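Local coordinates for WbbM protein (Klebsiella pneumoniae, PDB 6U4B) that acts as a bifunctional O-antigen polymerase, probably adding sugars through two glycosyltransferase modules, one of which binds magnesium, at residues V337-V342 / L362-V367; P303-F308 / V402-S407; S28-T33 / K90-A95; V98-Y103 / N214-R219. One frame throughout, in Å; residues are numbered along the deposited sequence.

Contact 1 of 4, residues V337-V342 / L362-V367; sequences VLENKV and LRFFDV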
# COMPACT_ATOMS: atom_id res chain seq x y z
N VAL A 337 -11.99 -22.27 -5.03
CA VAL A 337 -12.64 -21.55 -6.12
C VAL A 337 -13.06 -22.55 -7.19
O VAL A 337 -12.21 -23.24 -7.77
CB VAL A 337 -11.72 -20.47 -6.70
CG1 VAL A 337 -12.30 -19.94 -8.01
CG2 VAL A 337 -11.52 -19.34 -5.70
N LEU A 338 -14.36 -22.64 -7.44
CA LEU A 338 -14.88 -23.41 -8.57
C LEU A 338 -14.73 -22.54 -9.80
O LEU A 338 -15.58 -21.69 -10.09
CB LEU A 338 -16.34 -23.80 -8.33
CG LEU A 338 -16.62 -24.43 -6.97
CD1 LEU A 338 -18.11 -24.74 -6.81
CD2 LEU A 338 -15.79 -25.69 -6.80
N GLU A 339 -13.64 -22.73 -10.54
CA GLU A 339 -13.25 -21.81 -11.60
C GLU A 339 -13.76 -22.29 -12.95
O GLU A 339 -13.76 -23.49 -13.24
CB GLU A 339 -11.72 -21.64 -11.64
CG GLU A 339 -10.93 -22.93 -11.84
CD GLU A 339 -10.64 -23.23 -13.30
OE1 GLU A 339 -10.39 -24.41 -13.63
OE2 GLU A 339 -10.66 -22.29 -14.12
N ASN A 340 -14.20 -21.35 -13.76
CA ASN A 340 -14.67 -21.60 -15.12
C ASN A 340 -13.71 -20.89 -16.08
O ASN A 340 -13.94 -19.75 -16.48
CB ASN A 340 -16.12 -21.12 -15.31
CG ASN A 340 -16.62 -21.30 -16.73
OD1 ASN A 340 -16.08 -22.09 -17.50
ND2 ASN A 340 -17.68 -20.57 -17.08
N LYS A 341 -12.63 -21.59 -16.43
CA LYS A 341 -11.64 -21.10 -17.38
C LYS A 341 -11.05 -19.75 -16.94
O LYS A 341 -10.89 -18.83 -17.75
CB LYS A 341 -12.22 -21.01 -18.79
CG LYS A 341 -12.64 -22.37 -19.35
CD LYS A 341 -13.34 -22.25 -20.68
CE LYS A 341 -13.90 -23.58 -21.14
NZ LYS A 341 -12.83 -24.58 -21.43
N VAL A 342 -10.73 -19.65 -15.66
CA VAL A 342 -9.95 -18.52 -15.18
C VAL A 342 -8.52 -18.65 -15.69
O VAL A 342 -7.95 -19.75 -15.70
CB VAL A 342 -9.99 -18.44 -13.64
CG1 VAL A 342 -9.20 -17.23 -13.14
CG2 VAL A 342 -11.43 -18.37 -13.16
N LEU A 362 -5.75 -21.63 -0.68
CA LEU A 362 -6.54 -21.35 -1.87
C LEU A 362 -6.29 -22.46 -2.88
O LEU A 362 -5.14 -22.71 -3.27
CB LEU A 362 -6.19 -19.99 -2.47
CG LEU A 362 -7.23 -19.22 -3.29
CD1 LEU A 362 -6.63 -18.73 -4.60
CD2 LEU A 362 -8.50 -20.03 -3.55
N ARG A 363 -7.36 -23.13 -3.31
CA ARG A 363 -7.28 -24.17 -4.32
C ARG A 363 -8.34 -23.92 -5.38
O ARG A 363 -9.34 -23.25 -5.14
CB ARG A 363 -7.45 -25.57 -3.72
CG ARG A 363 -6.35 -25.98 -2.75
CD ARG A 363 -6.68 -27.32 -2.09
NE ARG A 363 -7.85 -27.23 -1.22
CZ ARG A 363 -8.50 -28.28 -0.73
NH1 ARG A 363 -8.11 -29.51 -1.04
NH2 ARG A 363 -9.54 -28.11 0.06
N PHE A 364 -8.09 -24.45 -6.57
CA PHE A 364 -8.98 -24.29 -7.71
C PHE A 364 -9.50 -25.65 -8.16
O PHE A 364 -8.77 -26.64 -8.15
CB PHE A 364 -8.28 -23.60 -8.88
CG PHE A 364 -7.94 -22.17 -8.62
CD1 PHE A 364 -8.88 -21.17 -8.83
CD2 PHE A 364 -6.68 -21.81 -8.17
CE1 PHE A 364 -8.57 -19.84 -8.59
CE2 PHE A 364 -6.36 -20.48 -7.93
CZ PHE A 364 -7.30 -19.50 -8.14
N PHE A 365 -10.77 -25.68 -8.56
CA PHE A 365 -11.38 -26.86 -9.15
C PHE A 365 -12.15 -26.44 -10.39
O PHE A 365 -12.92 -25.48 -10.34
CB PHE A 365 -12.30 -27.58 -8.16
CG PHE A 365 -12.90 -28.85 -8.71
CD1 PHE A 365 -12.15 -30.01 -8.77
CD2 PHE A 365 -14.21 -28.87 -9.16
CE1 PHE A 365 -12.70 -31.18 -9.28
CE2 PHE A 365 -14.76 -30.04 -9.67
CZ PHE A 365 -14.00 -31.20 -9.73
N ASP A 366 -11.94 -27.16 -11.49
CA ASP A 366 -12.66 -26.89 -12.73
C ASP A 366 -14.15 -27.14 -12.52
O ASP A 366 -14.58 -28.30 -12.41
CB ASP A 366 -12.12 -27.75 -13.87
CG ASP A 366 -12.71 -27.39 -15.22
OD1 ASP A 366 -12.23 -27.92 -16.24
OD2 ASP A 366 -13.64 -26.56 -15.28
N VAL A 367 -14.95 -26.07 -12.48
CA VAL A 367 -16.38 -26.20 -12.23
C VAL A 367 -17.06 -27.02 -13.32
O VAL A 367 -18.11 -27.63 -13.07
CB VAL A 367 -17.02 -24.81 -12.09
CG1 VAL A 367 -17.15 -24.13 -13.45
CG2 VAL A 367 -18.37 -24.89 -11.38
O HOH W 1 -12.07 -24.40 -15.95

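Contact 2 of 4, residues P303-F308 / V402-S407; sequences PVVISF and VVFIDS. With MG (magnesium ion), chain C.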
# COMPACT_ATOMS: atom_id res chain seq x y z
N PRO A 303 -14.18 -23.59 5.77
CA PRO A 303 -14.23 -23.86 4.33
C PRO A 303 -15.09 -22.82 3.62
O PRO A 303 -16.27 -22.65 3.94
CB PRO A 303 -14.87 -25.26 4.25
CG PRO A 303 -14.83 -25.79 5.67
CD PRO A 303 -14.93 -24.59 6.54
N VAL A 304 -14.49 -22.12 2.66
CA VAL A 304 -15.15 -21.06 1.92
C VAL A 304 -15.13 -21.43 0.44
O VAL A 304 -14.07 -21.72 -0.12
CB VAL A 304 -14.48 -19.70 2.15
CG1 VAL A 304 -15.17 -18.62 1.33
CG2 VAL A 304 -14.49 -19.35 3.63
N VAL A 305 -16.31 -21.43 -0.18
CA VAL A 305 -16.45 -21.85 -1.57
C VAL A 305 -16.92 -20.66 -2.40
O VAL A 305 -17.93 -20.02 -2.07
CB VAL A 305 -17.43 -23.03 -1.70
CG1 VAL A 305 -17.61 -23.40 -3.16
CG2 VAL A 305 -16.89 -24.21 -0.92
N ILE A 306 -16.19 -20.37 -3.47
CA ILE A 306 -16.49 -19.28 -4.38
C ILE A 306 -16.49 -19.84 -5.80
O ILE A 306 -15.79 -20.80 -6.11
CB ILE A 306 -15.47 -18.13 -4.25
CG1 ILE A 306 -15.14 -17.86 -2.78
CG2 ILE A 306 -16.00 -16.86 -4.90
CD1 ILE A 306 -13.93 -16.98 -2.57
N SER A 307 -17.28 -19.21 -6.67
CA SER A 307 -17.38 -19.64 -8.06
C SER A 307 -17.38 -18.42 -8.97
O SER A 307 -18.18 -17.50 -8.77
CB SER A 307 -18.66 -20.47 -8.28
OG SER A 307 -18.85 -20.77 -9.65
N PHE A 308 -16.47 -18.42 -9.95
CA PHE A 308 -16.46 -17.35 -10.93
C PHE A 308 -15.65 -17.78 -12.14
O PHE A 308 -14.86 -18.74 -12.09
CB PHE A 308 -15.90 -16.04 -10.35
CG PHE A 308 -14.55 -16.18 -9.69
CD1 PHE A 308 -14.45 -16.30 -8.31
CD2 PHE A 308 -13.39 -16.15 -10.44
CE1 PHE A 308 -13.22 -16.42 -7.70
CE2 PHE A 308 -12.15 -16.27 -9.83
CZ PHE A 308 -12.06 -16.40 -8.46
N VAL A 402 -19.81 -26.01 5.20
CA VAL A 402 -19.14 -25.24 4.16
C VAL A 402 -19.91 -23.94 3.95
O VAL A 402 -21.14 -23.94 3.93
CB VAL A 402 -19.04 -26.04 2.85
CG1 VAL A 402 -19.09 -25.13 1.64
CG2 VAL A 402 -17.78 -26.90 2.83
N VAL A 403 -19.18 -22.83 3.79
CA VAL A 403 -19.78 -21.52 3.55
C VAL A 403 -19.58 -21.15 2.09
O VAL A 403 -18.44 -20.98 1.64
CB VAL A 403 -19.17 -20.45 4.47
CG1 VAL A 403 -19.82 -19.10 4.20
CG2 VAL A 403 -19.34 -20.85 5.93
N PHE A 404 -20.68 -21.03 1.35
CA PHE A 404 -20.62 -20.48 0.01
C PHE A 404 -20.89 -18.98 0.05
O PHE A 404 -21.71 -18.51 0.84
CB PHE A 404 -21.63 -21.14 -0.94
CG PHE A 404 -21.76 -20.44 -2.27
CD1 PHE A 404 -20.94 -20.79 -3.32
CD2 PHE A 404 -22.67 -19.40 -2.44
CE1 PHE A 404 -21.03 -20.14 -4.53
CE2 PHE A 404 -22.76 -18.74 -3.65
CZ PHE A 404 -21.94 -19.11 -4.70
N ILE A 405 -20.22 -18.24 -0.83
CA ILE A 405 -20.44 -16.81 -0.94
C ILE A 405 -20.29 -16.40 -2.40
O ILE A 405 -19.39 -16.87 -3.10
CB ILE A 405 -19.48 -16.02 -0.01
CG1 ILE A 405 -19.76 -14.51 -0.08
CG2 ILE A 405 -18.02 -16.33 -0.33
CD1 ILE A 405 -19.00 -13.71 0.96
N ASP A 406 -21.20 -15.53 -2.85
CA ASP A 406 -21.11 -14.98 -4.20
C ASP A 406 -19.78 -14.27 -4.41
O ASP A 406 -19.19 -13.71 -3.48
CB ASP A 406 -22.26 -14.00 -4.45
CG ASP A 406 -23.47 -14.66 -5.08
OD1 ASP A 406 -23.51 -15.91 -5.15
OD2 ASP A 406 -24.38 -13.92 -5.51
N SER A 407 -19.32 -14.26 -5.66
CA SER A 407 -18.05 -13.64 -5.98
C SER A 407 -18.13 -12.12 -6.03
O SER A 407 -17.10 -11.45 -5.85
CB SER A 407 -17.52 -14.17 -7.32
OG SER A 407 -18.28 -13.67 -8.41
MG MG C . -24.30 -11.94 -6.32
O HOH W 2 -19.18 -17.28 -5.91

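Contact 3 of 4, residues S28-T33 / K90-A95; sequences SVKIYT and KNEELA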
# COMPACT_ATOMS: atom_id res chain seq x y z
N SER A 28 1.29 -58.34 -2.35
CA SER A 28 0.84 -56.95 -2.34
C SER A 28 0.86 -56.38 -3.75
O SER A 28 1.80 -56.62 -4.52
CB SER A 28 1.71 -56.09 -1.43
OG SER A 28 1.77 -56.63 -0.11
N VAL A 29 -0.18 -55.62 -4.09
CA VAL A 29 -0.31 -55.00 -5.40
C VAL A 29 -0.66 -53.53 -5.21
O VAL A 29 -1.55 -53.20 -4.42
CB VAL A 29 -1.37 -55.71 -6.26
CG1 VAL A 29 -1.40 -55.11 -7.66
CG2 VAL A 29 -1.10 -57.21 -6.32
N LYS A 30 0.03 -52.66 -5.94
CA LYS A 30 -0.29 -51.24 -5.99
C LYS A 30 -0.16 -50.78 -7.43
O LYS A 30 0.94 -50.84 -8.00
CB LYS A 30 0.63 -50.42 -5.07
CG LYS A 30 0.32 -50.59 -3.59
CD LYS A 30 1.35 -49.90 -2.72
CE LYS A 30 0.75 -48.72 -1.97
NZ LYS A 30 1.70 -48.18 -0.96
N ILE A 31 -1.27 -50.35 -8.02
CA ILE A 31 -1.31 -49.90 -9.40
C ILE A 31 -1.75 -48.44 -9.41
O ILE A 31 -2.70 -48.07 -8.71
CB ILE A 31 -2.25 -50.76 -10.26
CG1 ILE A 31 -1.86 -52.23 -10.15
CG2 ILE A 31 -2.22 -50.30 -11.71
CD1 ILE A 31 -2.86 -53.17 -10.79
N TYR A 32 -1.06 -47.62 -10.19
CA TYR A 32 -1.28 -46.18 -10.22
C TYR A 32 -1.90 -45.76 -11.54
O TYR A 32 -1.49 -46.23 -12.61
CB TYR A 32 0.03 -45.42 -9.99
CG TYR A 32 0.69 -45.76 -8.67
CD1 TYR A 32 0.49 -44.97 -7.54
CD2 TYR A 32 1.49 -46.89 -8.54
CE1 TYR A 32 1.08 -45.28 -6.34
CE2 TYR A 32 2.08 -47.21 -7.34
CZ TYR A 32 1.87 -46.41 -6.24
OH TYR A 32 2.46 -46.73 -5.04
N THR A 33 -2.90 -44.89 -11.47
CA THR A 33 -3.55 -44.33 -12.65
C THR A 33 -3.19 -42.86 -12.79
O THR A 33 -3.13 -42.13 -11.80
CB THR A 33 -5.07 -44.50 -12.59
OG1 THR A 33 -5.56 -44.01 -11.34
CG2 THR A 33 -5.45 -45.97 -12.74
N LYS A 90 10.71 -43.04 -6.62
CA LYS A 90 11.53 -42.30 -5.67
C LYS A 90 10.87 -42.10 -4.31
O LYS A 90 11.57 -41.88 -3.32
CB LYS A 90 11.90 -40.93 -6.24
CG LYS A 90 12.85 -40.99 -7.41
CD LYS A 90 14.14 -41.71 -7.03
CE LYS A 90 15.17 -41.61 -8.14
NZ LYS A 90 16.42 -42.34 -7.78
N ASN A 91 9.54 -42.17 -4.22
CA ASN A 91 8.84 -41.74 -3.02
C ASN A 91 7.92 -42.78 -2.39
O ASN A 91 7.62 -42.66 -1.20
CB ASN A 91 8.01 -40.48 -3.32
CG ASN A 91 8.84 -39.37 -3.95
OD1 ASN A 91 9.59 -38.68 -3.26
ND2 ASN A 91 8.71 -39.21 -5.26
N GLU A 92 7.47 -43.78 -3.14
CA GLU A 92 6.48 -44.72 -2.63
C GLU A 92 7.13 -45.95 -2.02
O GLU A 92 8.18 -46.42 -2.47
CB GLU A 92 5.53 -45.16 -3.76
CG GLU A 92 4.37 -44.22 -4.00
CD GLU A 92 3.34 -44.27 -2.89
OE1 GLU A 92 3.52 -43.59 -1.86
OE2 GLU A 92 2.34 -45.02 -3.05
N GLU A 93 6.50 -46.47 -0.97
CA GLU A 93 6.85 -47.78 -0.43
C GLU A 93 6.25 -48.84 -1.36
O GLU A 93 5.03 -49.00 -1.42
CB GLU A 93 6.35 -47.95 1.00
CG GLU A 93 7.40 -47.61 2.05
CD GLU A 93 7.11 -48.24 3.39
OE1 GLU A 93 5.96 -48.14 3.87
OE2 GLU A 93 8.04 -48.85 3.98
N LEU A 94 7.12 -49.55 -2.07
CA LEU A 94 6.69 -50.39 -3.18
C LEU A 94 6.09 -51.69 -2.67
O LEU A 94 6.69 -52.39 -1.85
CB LEU A 94 7.87 -50.68 -4.10
CG LEU A 94 8.74 -49.45 -4.40
CD1 LEU A 94 10.01 -49.87 -5.11
CD2 LEU A 94 7.97 -48.42 -5.21
N ALA A 95 4.90 -52.02 -3.18
CA ALA A 95 4.29 -53.31 -2.91
C ALA A 95 5.06 -54.41 -3.65
O ALA A 95 6.01 -54.14 -4.40
CB ALA A 95 2.82 -53.30 -3.32

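Contact 4 of 4, residues V98-Y103 / N214-R219; sequences VGFMHY and NMFVMR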
# COMPACT_ATOMS: atom_id res chain seq x y z
N VAL A 98 4.14 -53.62 -8.66
CA VAL A 98 3.93 -52.20 -8.94
C VAL A 98 3.44 -52.08 -10.38
O VAL A 98 4.03 -52.67 -11.29
CB VAL A 98 5.21 -51.38 -8.72
CG1 VAL A 98 4.98 -49.92 -9.07
CG2 VAL A 98 5.68 -51.51 -7.27
N GLY A 99 2.37 -51.30 -10.58
CA GLY A 99 1.75 -51.21 -11.88
C GLY A 99 1.31 -49.79 -12.20
O GLY A 99 1.23 -48.93 -11.33
N PHE A 100 1.02 -49.58 -13.48
CA PHE A 100 0.59 -48.28 -13.98
C PHE A 100 -0.43 -48.48 -15.09
O PHE A 100 -0.22 -49.30 -15.99
CB PHE A 100 1.77 -47.45 -14.50
CG PHE A 100 2.84 -47.21 -13.48
CD1 PHE A 100 3.90 -48.09 -13.35
CD2 PHE A 100 2.79 -46.11 -12.65
CE1 PHE A 100 4.88 -47.88 -12.41
CE2 PHE A 100 3.77 -45.89 -11.70
CZ PHE A 100 4.82 -46.78 -11.58
N MET A 101 -1.52 -47.72 -15.02
CA MET A 101 -2.55 -47.73 -16.05
C MET A 101 -2.96 -46.30 -16.34
O MET A 101 -2.67 -45.38 -15.58
CB MET A 101 -3.77 -48.56 -15.61
CG MET A 101 -3.45 -50.02 -15.30
SD MET A 101 -4.89 -51.08 -15.00
CE MET A 101 -5.56 -50.35 -13.50
N HIS A 102 -3.62 -46.11 -17.48
CA HIS A 102 -4.16 -44.80 -17.83
C HIS A 102 -5.45 -44.56 -17.05
O HIS A 102 -5.94 -45.42 -16.32
CB HIS A 102 -4.39 -44.71 -19.34
CG HIS A 102 -3.18 -45.05 -20.15
ND1 HIS A 102 -2.05 -44.26 -20.18
CD2 HIS A 102 -2.92 -46.11 -20.95
CE1 HIS A 102 -1.15 -44.81 -20.97
NE2 HIS A 102 -1.65 -45.93 -21.45
N TYR A 103 -6.02 -43.36 -17.20
CA TYR A 103 -7.23 -43.01 -16.46
C TYR A 103 -8.50 -43.48 -17.15
O TYR A 103 -9.51 -43.71 -16.48
CB TYR A 103 -7.30 -41.50 -16.19
CG TYR A 103 -7.65 -40.63 -17.38
CD1 TYR A 103 -8.95 -40.18 -17.58
CD2 TYR A 103 -6.68 -40.23 -18.29
CE1 TYR A 103 -9.28 -39.37 -18.66
CE2 TYR A 103 -6.99 -39.42 -19.38
CZ TYR A 103 -8.30 -38.99 -19.55
OH TYR A 103 -8.62 -38.19 -20.63
N ASN A 214 2.84 -47.82 -22.02
CA ASN A 214 3.46 -47.59 -20.72
C ASN A 214 2.60 -48.19 -19.61
O ASN A 214 2.73 -47.81 -18.44
CB ASN A 214 3.70 -46.10 -20.48
CG ASN A 214 2.52 -45.25 -20.89
OD1 ASN A 214 1.74 -45.63 -21.77
ND2 ASN A 214 2.36 -44.10 -20.26
N MET A 215 1.71 -49.11 -19.97
CA MET A 215 0.77 -49.72 -19.05
C MET A 215 1.24 -51.14 -18.74
O MET A 215 1.32 -51.98 -19.64
CB MET A 215 -0.63 -49.73 -19.67
CG MET A 215 -1.76 -50.06 -18.72
SD MET A 215 -3.35 -49.52 -19.38
CE MET A 215 -3.40 -50.43 -20.92
N PHE A 216 1.58 -51.39 -17.48
CA PHE A 216 2.11 -52.69 -17.10
C PHE A 216 1.92 -52.90 -15.61
O PHE A 216 1.64 -51.96 -14.86
CB PHE A 216 3.60 -52.82 -17.47
CG PHE A 216 4.48 -51.77 -16.86
CD1 PHE A 216 4.89 -50.67 -17.60
CD2 PHE A 216 4.91 -51.87 -15.54
CE1 PHE A 216 5.70 -49.70 -17.04
CE2 PHE A 216 5.72 -50.91 -14.97
CZ PHE A 216 6.12 -49.82 -15.72
N VAL A 217 2.08 -54.15 -15.19
CA VAL A 217 2.25 -54.53 -13.80
C VAL A 217 3.45 -55.47 -13.74
O VAL A 217 3.49 -56.47 -14.46
CB VAL A 217 1.01 -55.22 -13.21
CG1 VAL A 217 1.16 -55.41 -11.71
CG2 VAL A 217 -0.26 -54.44 -13.53
N MET A 218 4.43 -55.15 -12.89
CA MET A 218 5.61 -55.99 -12.79
C MET A 218 6.03 -56.14 -11.34
O MET A 218 5.59 -55.39 -10.46
CB MET A 218 6.77 -55.45 -13.63
CG MET A 218 7.27 -54.09 -13.22
SD MET A 218 8.68 -53.58 -14.22
CE MET A 218 7.95 -53.52 -15.85
N ARG A 219 6.88 -57.14 -11.10
CA ARG A 219 7.34 -57.46 -9.76
C ARG A 219 8.19 -56.32 -9.19
O ARG A 219 8.86 -55.59 -9.93
CB ARG A 219 8.15 -58.76 -9.78
CG ARG A 219 8.45 -59.32 -8.40
CD ARG A 219 7.74 -60.64 -8.16
NE ARG A 219 8.36 -61.74 -8.90
CZ ARG A 219 7.97 -63.01 -8.82
NH1 ARG A 219 8.60 -63.94 -9.52
NH2 ARG A 219 6.94 -63.34 -8.06

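Contact 1 of 4, residues V337-V342 / L362-V367
Val-337 N donates to Arg-363 O at 2.8 Å with a nearly straight N-H...O angle of 171°, the first of four backbone bonds joining parallel strands 333-340 and 360-366. Phe-365 is gripped twice by the other strand: its N donates to Val-337 O, and its O accepts from Glu-339 N at 2.8 Å, the most bent of the four bonds at 147°. Val-367 N closes the ladder on Glu-339 O at 2.9 Å, just beyond the last strand residue, Asp-366.

Beside this ladder two carboxylates approach each other, with Glu-339 OE1 4.2 Å from Asp-366 OD2. The Glu-339 chain starts with CG between backbone N and carbonyl carbon (chi1 58°) and bends again at chi2, which carries OE1 to 3.5 Å from Asp-366 CA. A water accepts from Lys-341 N at 2.9 Å and lies close to Glu-339 OE1, to which it probably donates. Asn-59 also holds that OE1, Val-342 N donates to OE2, and Asn-368 bonds Asp-366 OD2.

The Phe-364 ring lies alongside Val-337, its CD1 3.6 Å from Val-337 CB, under helix 344-352 of this beta-alpha-beta crossover. On the opposite face Leu-338 CB meets Val-367 CG2 at 3.8 Å, and Leu-395 touches Leu-338. Two like charges at a strand end would repel, and the amide donors around them, helped by the water, probably offset that cost.

Contact 2 of 4, residues P303-F308 / V402-S407
Pro-303 and Val-403 begin the backbone pairing of parallel strands 302-309 and 402-405: Val-403 N donates to Pro-303 O at 2.9 Å, and Val-305 N returns a bond to Val-403 O at 2.8 Å. Ile-405 N reaches Val-305 O at a longer 3.2 Å, though almost in line with the carbonyl (C=O...N 171°). Phe-404 CD1 also approaches Val-305 O obliquely, at 3.3 Å. Beyond Ile-405 the strands part, and a water bridges the gap, accepting from Ser-307 N at 2.8 Å and donating to Ile-405 O.

Apolar contacts flank this ladder on both faces. Val-305 CG2 presses on Val-402 CG1 at 3.5 Å, tighter than usual, and Ile-392 covers Val-402 and Phe-404. Ile-405 sets CG1 anti to its backbone N (chi1 -177°), which puts CG2 between the backbone N and the carbonyl carbon, against Val-304 CG1 and Ile-306 CG1, beneath Leu-319 of helix 313-325.

Asp-406 OD2 binds the magnesium ion at 2.1 Å, with Asp-408 and His-560 as further ligands, and Arg-389 holds Asp-406 OD1. Asp-406 and Asp-408 fit the DxD motif of GT-A glycosyltransferases such as family 8. An apolar, backbone-bonded strand pair thus ends where Asp-406 turns its carboxylate to the metal.

Contact 3 of 4, residues S28-T33 / K90-A95
Tyr-32 and Glu-92 make the principal polar link: the phenol OH donates to Glu-92 OE2 at 2.6 Å. The oxygen sits at the ring edge, in the plane of the phenol, and offers its anti lone pair, the one turned away from the other carboxylate oxygen. Ring and carboxylate planes stand 83° apart, and Glu-92 CG follows at 3.3 Å from Tyr-32 OH. The Glu-92 chain reaches this position by bending at chi2 (-72°).

The charged interactions are looser. Lys-30 NZ approaches the same Glu-92 OE2 at 3.8 Å, a long salt bridge in which the two side chains cross at about a right angle. Lys-30 NZ also makes a weak hydrogen bond to Glu-93 O at 3.5 Å. A bend at chi3 (113°) brings the ammonium group near both acceptors. The short phenol bond and the nearby ammonium would both be expected to stabilise Glu-92 as a carboxylate.

Apolar contact centres on the methyl of Ala-95. Ser-28 CB lies 3.5 Å from Ala-95 CB, and Lys-30 passes its aliphatic chain over the same methyl, CG coming within 3.7 Å of Ala-95 CB.

Glu-92 is the first residue to leave helical geometry after helix 82-91, so the contact lays the connector from that helix against strand 29-35. Val-88 of the helix and Leu-50 of strand 47-51 touch Tyr-32, while on the far side of the strand Val-29 and Ile-31 turn to Ile-143 of helix 140-146.

Contact 4 of 4, residues V98-Y103 / N214-R219
Phe-100 N donates to Phe-216 O at 2.8 Å, the shortest bond of an antiparallel ladder between strands 97-102 and 216-219. Its return bond, Phe-216 N to Phe-100 O, is longer at 3.1 Å and bent to 138°. Val-98 and Met-218 form a second hydrogen-bonded pair, with both N-H groups donating across.

Between these pairs, Gly-99 CA lies only 3.9 Å from Val-217 CA in the non-hydrogen-bonded position, a close approach made possible by the missing side chain.

The two phenylalanines leave the sheet together and form an offset edge-to-face pair: the edge of Phe-100 is directed at the face of Phe-216, centroids 5.5 Å apart and planes at 69°. Phe-216 CG lies between its backbone N and carbonyl carbon (chi1 58°), which tips the ring toward Phe-100. Met-218 CE rests 3.4 Å above the Phe-216 ring plane, offset toward the rim, while Val-88 of helix 82-91 touches Phe-100.

Asn-214 OD1 lies near the plane of the His-102 ring, 3.1 Å from carbon CE1, and is not hydrogen-bonded to NE2; Glu-81 holds His-102 ND1. Met-215 SD approaches the same ring obliquely, and Met-215 CG packs on Met-101 CG at 3.8 Å. The ladder pairs the N-H and C=O groups of Val-98, Phe-100, Phe-216 and Met-218, while Gly-99 and Val-217 turn theirs to strands 29-35 and 152-159; rings and thioethers fill the faces of this DUF4422 sheet.

Overall arrangement
From the N terminus, contact 3 comes first, closing the excursion from strand 29-35 through helix 82-91. Contact 4 opens directly afterwards and closes a longer loop, from strand 97-102 to strand 216-219. The two are in series and touch because strands 29-35 and 97-102 are neighbours in the DUF4422 sheet. The chain then enters the family 8 region, where contact 2 spans residues 303 to 407 and contact 1 lies within that span, around helix 344-352. Strands 302-309 and 333-340 adjoin, so contacts 1 and 2 share one sheet. The two pairs do not touch: the nearest atoms between them, those of contacts 1 and 4, are about 12 Å apart.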